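Local coordinates for austinoid biosynthesis clusters protein H (Emericella nidulans FGSC A4, PDB 5X9K), which takes part, as a homodimeric isomerase of the Trt14 family, in the biosynthesis of the fungal meroterpenoids austinol and dehydroaustinol, at residues A[119-124]-A[158-163]; A[128-133]-A[142-147]. One frame throughout, in Å; residues are numbered along the deposited sequence.

Contact 1. Residues A[119-124]-A[158-163]; sequences SLVGRF and KKIEAH
A tight beta hairpin turn packs here against the C-terminal helix 150-167. L120 and V121 sit at the two middle positions of a type I turn from S119 to G122. They meet K159, I160 and H163, which lie along one side of the helix.

V121 carries most of the contact. Its two methyls have different nearest neighbours on the helix. CG1 of V121 presses on CB of H163 at 3.5 Å. CG2 of V121 lies 3.7 Å from CD1 of I160, and it also rests near CB of K159. I160 reaches this methyl with the end of its chain.

L120 approaches the H163 imidazole from above. Its CG stands 4.0 Å from the ring centroid, 27° off the normal and displaced toward the rim. This is a CH-pi contact. With CG anti to the backbone N (chi1 -178°), the H163 side chain brings its ring to L120, and chi2 (96°) sets which way the face turns.

The turn is braced from within. S119 OG accepts from V121 N at 3.2 Å, which makes an ST turn. The same hydroxyl donates to G122 O at 2.8 Å. G122 O also accepts from S119 N, so two donors grip it. W156 of the helix hydrogen-bonds to S119 OG through NE1. On the flank, F86 of helix 73-86 touches both L120 and I160.

The K159 chain runs past V121 in the opposite direction. It bends at its last two torsions, and its CE comes to 3.1 Å from V121 O.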
loop_
_atom_site.group_PDB
_atom_site.type_symbol
_atom_site.label_atom_id
_atom_site.label_comp_id
_atom_site.label_asym_id
_atom_site.label_seq_id
_atom_site.Cartn_x
_atom_site.Cartn_y
_atom_site.Cartn_z
ATOM N N SER A 119 4.690 4.596 22.461
ATOM C CA SER A 119 5.450 5.792 22.154
ATOM C C SER A 119 5.265 6.843 23.237
ATOM O O SER A 119 4.407 6.735 24.116
ATOM C CB SER A 119 5.047 6.383 20.793
ATOM O OG SER A 119 3.907 7.196 20.931
ATOM N N LEU A 120 6.103 7.870 23.131
ATOM C CA LEU A 120 6.068 9.074 23.942
ATOM C C LEU A 120 4.649 9.595 24.147
ATOM O O LEU A 120 4.318 10.100 25.228
ATOM C CB LEU A 120 6.937 10.135 23.265
ATOM C CG LEU A 120 7.439 11.348 24.027
ATOM C CD1 LEU A 120 8.042 10.925 25.353
ATOM C CD2 LEU A 120 8.477 12.046 23.165
ATOM N N VAL A 121 3.806 9.483 23.118
ATOM C CA VAL A 121 2.451 10.028 23.159
ATOM C C VAL A 121 1.440 8.891 23.108
ATOM O O VAL A 121 0.327 9.055 22.595
ATOM C CB VAL A 121 2.211 11.036 22.016
ATOM C CG1 VAL A 121 3.122 12.233 22.169
ATOM C CG2 VAL A 121 2.431 10.381 20.660
ATOM N N GLY A 122 1.807 7.740 23.647
ATOM C CA GLY A 122 0.862 6.662 23.808
ATOM C C GLY A 122 0.977 5.605 22.730
ATOM O O GLY A 122 1.965 5.515 22.002
ATOM N N ARG A 123 -0.075 4.794 22.638
ATOM C CA ARG A 123 -0.078 3.642 21.745
ATOM C C ARG A 123 -0.109 4.082 20.283
ATOM O O ARG A 123 -0.861 4.986 19.901
ATOM C CB ARG A 123 -1.291 2.764 22.056
ATOM C CG ARG A 123 -1.290 1.419 21.396
ATOM C CD ARG A 123 -0.238 0.520 22.018
ATOM N NE ARG A 123 -0.234 -0.768 21.345
ATOM C CZ ARG A 123 0.761 -1.640 21.394
ATOM N NH1 ARG A 123 1.866 -1.365 22.081
ATOM N NH2 ARG A 123 0.654 -2.778 20.730
ATOM N N PHE A 124 0.721 3.441 19.462
ATOM C CA PHE A 124 0.712 3.638 18.015
ATOM C C PHE A 124 0.489 2.285 17.366
ATOM O O PHE A 124 1.219 1.331 17.652
ATOM C CB PHE A 124 2.019 4.259 17.524
ATOM C CG PHE A 124 2.038 4.559 16.046
ATOM C CD1 PHE A 124 1.041 5.332 15.469
ATOM C CD2 PHE A 124 3.073 4.093 15.244
ATOM C CE1 PHE A 124 1.075 5.620 14.118
ATOM C CE2 PHE A 124 3.118 4.368 13.900
ATOM C CZ PHE A 124 2.123 5.131 13.324
ATOM N N LYS A 158 0.563 14.322 14.575
ATOM C CA LYS A 158 -0.013 15.496 15.220
ATOM C C LYS A 158 0.181 15.444 16.732
ATOM O O LYS A 158 0.484 16.466 17.358
ATOM C CB LYS A 158 -1.492 15.607 14.878
ATOM C CG LYS A 158 -1.799 15.973 13.428
ATOM C CD LYS A 158 -3.188 16.612 13.324
ATOM C CE LYS A 158 -3.802 16.483 11.926
ATOM N NZ LYS A 158 -3.197 17.388 10.902
ATOM N N LYS A 159 -0.004 14.266 17.338
ATOM C CA LYS A 159 0.235 14.129 18.771
ATOM C C LYS A 159 1.683 14.447 19.126
ATOM O O LYS A 159 1.945 15.125 20.129
ATOM C CB LYS A 159 -0.149 12.726 19.238
ATOM C CG LYS A 159 -1.640 12.410 19.109
ATOM C CD LYS A 159 -1.984 11.014 19.612
ATOM C CE LYS A 159 -1.653 10.837 21.086
ATOM N NZ LYS A 159 -2.354 11.835 21.945
ATOM N N ILE A 160 2.638 13.973 18.313
ATOM C CA ILE A 160 4.050 14.282 18.555
ATOM C C ILE A 160 4.292 15.785 18.497
ATOM O O ILE A 160 5.037 16.342 19.314
ATOM C CB ILE A 160 4.948 13.531 17.555
ATOM C CG1 ILE A 160 4.944 12.030 17.849
ATOM C CG2 ILE A 160 6.372 14.054 17.609
ATOM C CD1 ILE A 160 5.563 11.670 19.196
ATOM N N GLU A 161 3.664 16.469 17.542
ATOM C CA GLU A 161 3.813 17.923 17.459
ATOM C C GLU A 161 3.183 18.627 18.657
ATOM O O GLU A 161 3.779 19.551 19.226
ATOM C CB GLU A 161 3.197 18.450 16.159
ATOM C CG GLU A 161 4.044 18.215 14.916
ATOM C CD GLU A 161 5.153 19.240 14.757
ATOM O OE1 GLU A 161 5.159 20.232 15.516
ATOM O OE2 GLU A 161 6.016 19.057 13.867
ATOM N N ALA A 162 1.964 18.233 19.034
ATOM C CA ALA A 162 1.331 18.847 20.195
ATOM C C ALA A 162 2.130 18.586 21.468
ATOM O O ALA A 162 2.188 19.444 22.363
ATOM C CB ALA A 162 -0.103 18.330 20.346
ATOM N N HIS A 163 2.743 17.403 21.562
ATOM C CA HIS A 163 3.570 17.059 22.712
ATOM C C HIS A 163 4.768 17.994 22.820
ATOM O O HIS A 163 4.998 18.613 23.866
ATOM C CB HIS A 163 4.024 15.602 22.593
ATOM C CG HIS A 163 4.837 15.120 23.757
ATOM N ND1 HIS A 163 4.287 14.425 24.813
ATOM C CD2 HIS A 163 6.159 15.232 24.028
ATOM C CE1 HIS A 163 5.235 14.132 25.686
ATOM N NE2 HIS A 163 6.378 14.615 25.236
#

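Contact 2. Residues A[128-133]-A[142-147]; sequences YVYILQ and EDFFQF
E142 OE2 takes the side-chain NE2 of Q133 at 2.7 Å. Q133 CG is anti to the backbone N (chi1 -174°), and the extended chain beyond carries NE2 there. The proton comes from within the amide plane and meets the anti side of the carboxylate, 24° out of its plane. R107 forms a salt bridge to the same oxygen. The bond closes one end of an antiparallel hairpin between strands 122-134 and 141-148. Here E142 and D143 both face Q133, a classic beta bulge. Q133 O receives E142 N at 2.8 Å, and the bond from D143 N is weak.

Beyond the bulge, V129 pairs with F147 and I131 with F145 as hydrogen-bonded pairs. The face with Y130 and F144 holds a T-shaped pair. The F144 edge points at the Y130 face, with CE1 over the ring centre and planes at 77°. F144 CD1 also touches L132 CD2 at 3.4 Å. Q146 CB lies 3.5 Å from Y130 CE1. A water bridges Y130 OH and Q146 OE1, 2.6 Å from each.

On the other face, CD1 of I131 sits over the F145 ring, 3.9 Å from its centroid. H112 of the second subunit meets F145 edge-to-face. D143 is salt-bridged to R59.

Charged and amide groups gather at the bulge, while V129, I131, F145 and F147 pack on the second subunit and Y130, L132 and F144 pack within the chain.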
loop_
_atom_site.group_PDB
_atom_site.type_symbol
_atom_site.label_atom_id
_atom_site.label_comp_id
_atom_site.label_asym_id
_atom_site.label_seq_id
_atom_site.Cartn_x
_atom_site.Cartn_y
_atom_site.Cartn_z
ATOM N N TYR A 128 0.851 -0.987 6.728
ATOM C CA TYR A 128 1.461 -0.594 5.467
ATOM C C TYR A 128 1.380 -1.748 4.483
ATOM O O TYR A 128 1.195 -2.904 4.865
ATOM C CB TYR A 128 2.952 -0.235 5.596
ATOM C CG TYR A 128 3.416 0.412 6.871
ATOM C CD1 TYR A 128 3.796 1.761 6.890
ATOM C CD2 TYR A 128 3.524 -0.322 8.046
ATOM C CE1 TYR A 128 4.249 2.346 8.053
ATOM C CE2 TYR A 128 3.967 0.261 9.201
ATOM C CZ TYR A 128 4.330 1.584 9.202
ATOM O OH TYR A 128 4.774 2.139 10.376
ATOM N N VAL A 129 1.564 -1.425 3.209
ATOM C CA VAL A 129 2.039 -2.387 2.224
ATOM C C VAL A 129 3.494 -2.036 1.944
ATOM O O VAL A 129 3.806 -0.896 1.581
ATOM C CB VAL A 129 1.196 -2.369 0.943
ATOM C CG1 VAL A 129 1.745 -3.378 -0.071
ATOM C CG2 VAL A 129 -0.275 -2.693 1.269
ATOM N N TYR A 130 4.387 -2.992 2.162
ATOM C CA TYR A 130 5.772 -2.843 1.751
ATOM C C TYR A 130 5.964 -3.612 0.457
ATOM O O TYR A 130 5.511 -4.753 0.338
ATOM C CB TYR A 130 6.739 -3.399 2.804
ATOM C CG TYR A 130 7.065 -2.495 3.974
ATOM C CD1 TYR A 130 6.403 -1.288 4.177
ATOM C CD2 TYR A 130 8.074 -2.852 4.868
ATOM C CE1 TYR A 130 6.743 -0.461 5.253
ATOM C CE2 TYR A 130 8.402 -2.060 5.929
ATOM C CZ TYR A 130 7.748 -0.870 6.124
ATOM O OH TYR A 130 8.110 -0.090 7.193
ATOM N N ILE A 131 6.658 -3.010 -0.499
ATOM C CA ILE A 131 7.190 -3.749 -1.653
ATOM C C ILE A 131 8.706 -3.612 -1.613
ATOM O O ILE A 131 9.240 -2.522 -1.845
ATOM C CB ILE A 131 6.629 -3.246 -2.988
ATOM C CG1 ILE A 131 5.106 -3.401 -3.020
ATOM C CG2 ILE A 131 7.260 -4.022 -4.136
ATOM C CD1 ILE A 131 4.442 -2.787 -4.242
ATOM N N LEU A 132 9.402 -4.717 -1.346
ATOM C CA LEU A 132 10.851 -4.701 -1.159
ATOM C C LEU A 132 11.509 -5.389 -2.345
ATOM O O LEU A 132 11.205 -6.554 -2.631
ATOM C CB LEU A 132 11.238 -5.395 0.145
ATOM C CG LEU A 132 10.496 -4.869 1.387
ATOM C CD1 LEU A 132 10.885 -5.636 2.634
ATOM C CD2 LEU A 132 10.762 -3.390 1.566
ATOM N N GLN A 133 12.397 -4.662 -3.032
ATOM C CA GLN A 133 13.235 -5.220 -4.092
ATOM C C GLN A 133 14.609 -5.522 -3.510
ATOM O O GLN A 133 15.263 -4.628 -2.969
ATOM C CB GLN A 133 13.372 -4.247 -5.264
ATOM C CG GLN A 133 14.133 -4.797 -6.498
ATOM C CD GLN A 133 14.209 -3.772 -7.624
ATOM O OE1 GLN A 133 13.196 -3.228 -8.038
ATOM N NE2 GLN A 133 15.421 -3.484 -8.100
ATOM N N GLU A 142 17.269 -2.846 -2.166
ATOM C CA GLU A 142 17.674 -1.763 -3.056
ATOM C C GLU A 142 16.513 -0.913 -3.544
ATOM O O GLU A 142 16.747 0.129 -4.156
ATOM C CB GLU A 142 18.445 -2.315 -4.271
ATOM C CG GLU A 142 17.643 -3.242 -5.175
ATOM C CD GLU A 142 18.459 -3.782 -6.345
ATOM O OE1 GLU A 142 19.714 -3.736 -6.288
ATOM O OE2 GLU A 142 17.839 -4.259 -7.317
ATOM N N ASP A 143 15.276 -1.322 -3.292
ATOM C CA ASP A 143 14.138 -0.437 -3.502
ATOM C C ASP A 143 13.122 -0.741 -2.414
ATOM O O ASP A 143 12.723 -1.891 -2.235
ATOM C CB ASP A 143 13.547 -0.610 -4.901
ATOM C CG ASP A 143 12.665 0.573 -5.314
ATOM O OD1 ASP A 143 11.576 0.753 -4.726
ATOM O OD2 ASP A 143 13.073 1.336 -6.218
ATOM N N PHE A 144 12.749 0.283 -1.658
ATOM C CA PHE A 144 11.924 0.168 -0.455
ATOM C C PHE A 144 10.681 1.016 -0.718
ATOM O O PHE A 144 10.699 2.233 -0.517
ATOM C CB PHE A 144 12.718 0.640 0.778
ATOM C CG PHE A 144 11.946 0.643 2.077
ATOM C CD1 PHE A 144 10.723 -0.025 2.213
ATOM C CD2 PHE A 144 12.461 1.308 3.179
ATOM C CE1 PHE A 144 10.033 -0.001 3.410
ATOM C CE2 PHE A 144 11.776 1.321 4.395
ATOM C CZ PHE A 144 10.557 0.671 4.505
ATOM N N PHE A 145 9.619 0.363 -1.198
ATOM C CA PHE A 145 8.311 0.983 -1.403
ATOM C C PHE A 145 7.483 0.774 -0.143
ATOM O O PHE A 145 7.418 -0.340 0.385
ATOM C CB PHE A 145 7.624 0.361 -2.636
ATOM C CG PHE A 145 6.137 0.689 -2.800
ATOM C CD1 PHE A 145 5.165 0.068 -2.018
ATOM C CD2 PHE A 145 5.718 1.542 -3.810
ATOM C CE1 PHE A 145 3.786 0.343 -2.215
ATOM C CE2 PHE A 145 4.356 1.818 -4.008
ATOM C CZ PHE A 145 3.397 1.218 -3.206
ATOM N N GLN A 146 6.867 1.834 0.350
ATOM C CA GLN A 146 5.865 1.664 1.393
ATOM C C GLN A 146 4.630 2.476 1.060
ATOM O O GLN A 146 4.723 3.580 0.517
ATOM C CB GLN A 146 6.404 2.046 2.765
ATOM C CG GLN A 146 6.563 3.504 3.011
ATOM C CD GLN A 146 7.080 3.756 4.399
ATOM O OE1 GLN A 146 6.331 3.672 5.374
ATOM N NE2 GLN A 146 8.373 4.039 4.505
ATOM N N PHE A 147 3.473 1.890 1.331
ATOM C CA PHE A 147 2.191 2.555 1.160
ATOM C C PHE A 147 1.608 2.589 2.557
ATOM O O PHE A 147 1.291 1.538 3.126
ATOM C CB PHE A 147 1.293 1.818 0.166
ATOM C CG PHE A 147 0.076 2.614 -0.274
ATOM C CD1 PHE A 147 -0.954 2.877 0.612
ATOM C CD2 PHE A 147 -0.033 3.067 -1.587
ATOM C CE1 PHE A 147 -2.073 3.595 0.207
ATOM C CE2 PHE A 147 -1.158 3.790 -2.014
ATOM C CZ PHE A 147 -2.181 4.048 -1.099
HETATM O O HOH W 1 7.530 2.404 7.276
HETATM O O HOH W 2 9.975 -1.448 -4.330
#

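Both contacts use strand 122-134, at different places along it. Contact 1 holds the turn that starts the strand. Contact 2 pairs the strand's later part with strand 141-148. Their centres are about 25 Å apart, and apart from adjoining in sequence their segments do not touch. After strand 141-148 the chain enters helix 150-167, whose later part returns to the turn of contact 1. Contact 1 lies at the surface, about 19 Å from the chain centre, and the other subunit does not touch its segments. Contact 2 lies about 7 Å from that centre and reaches the second subunit through one face of its sheet.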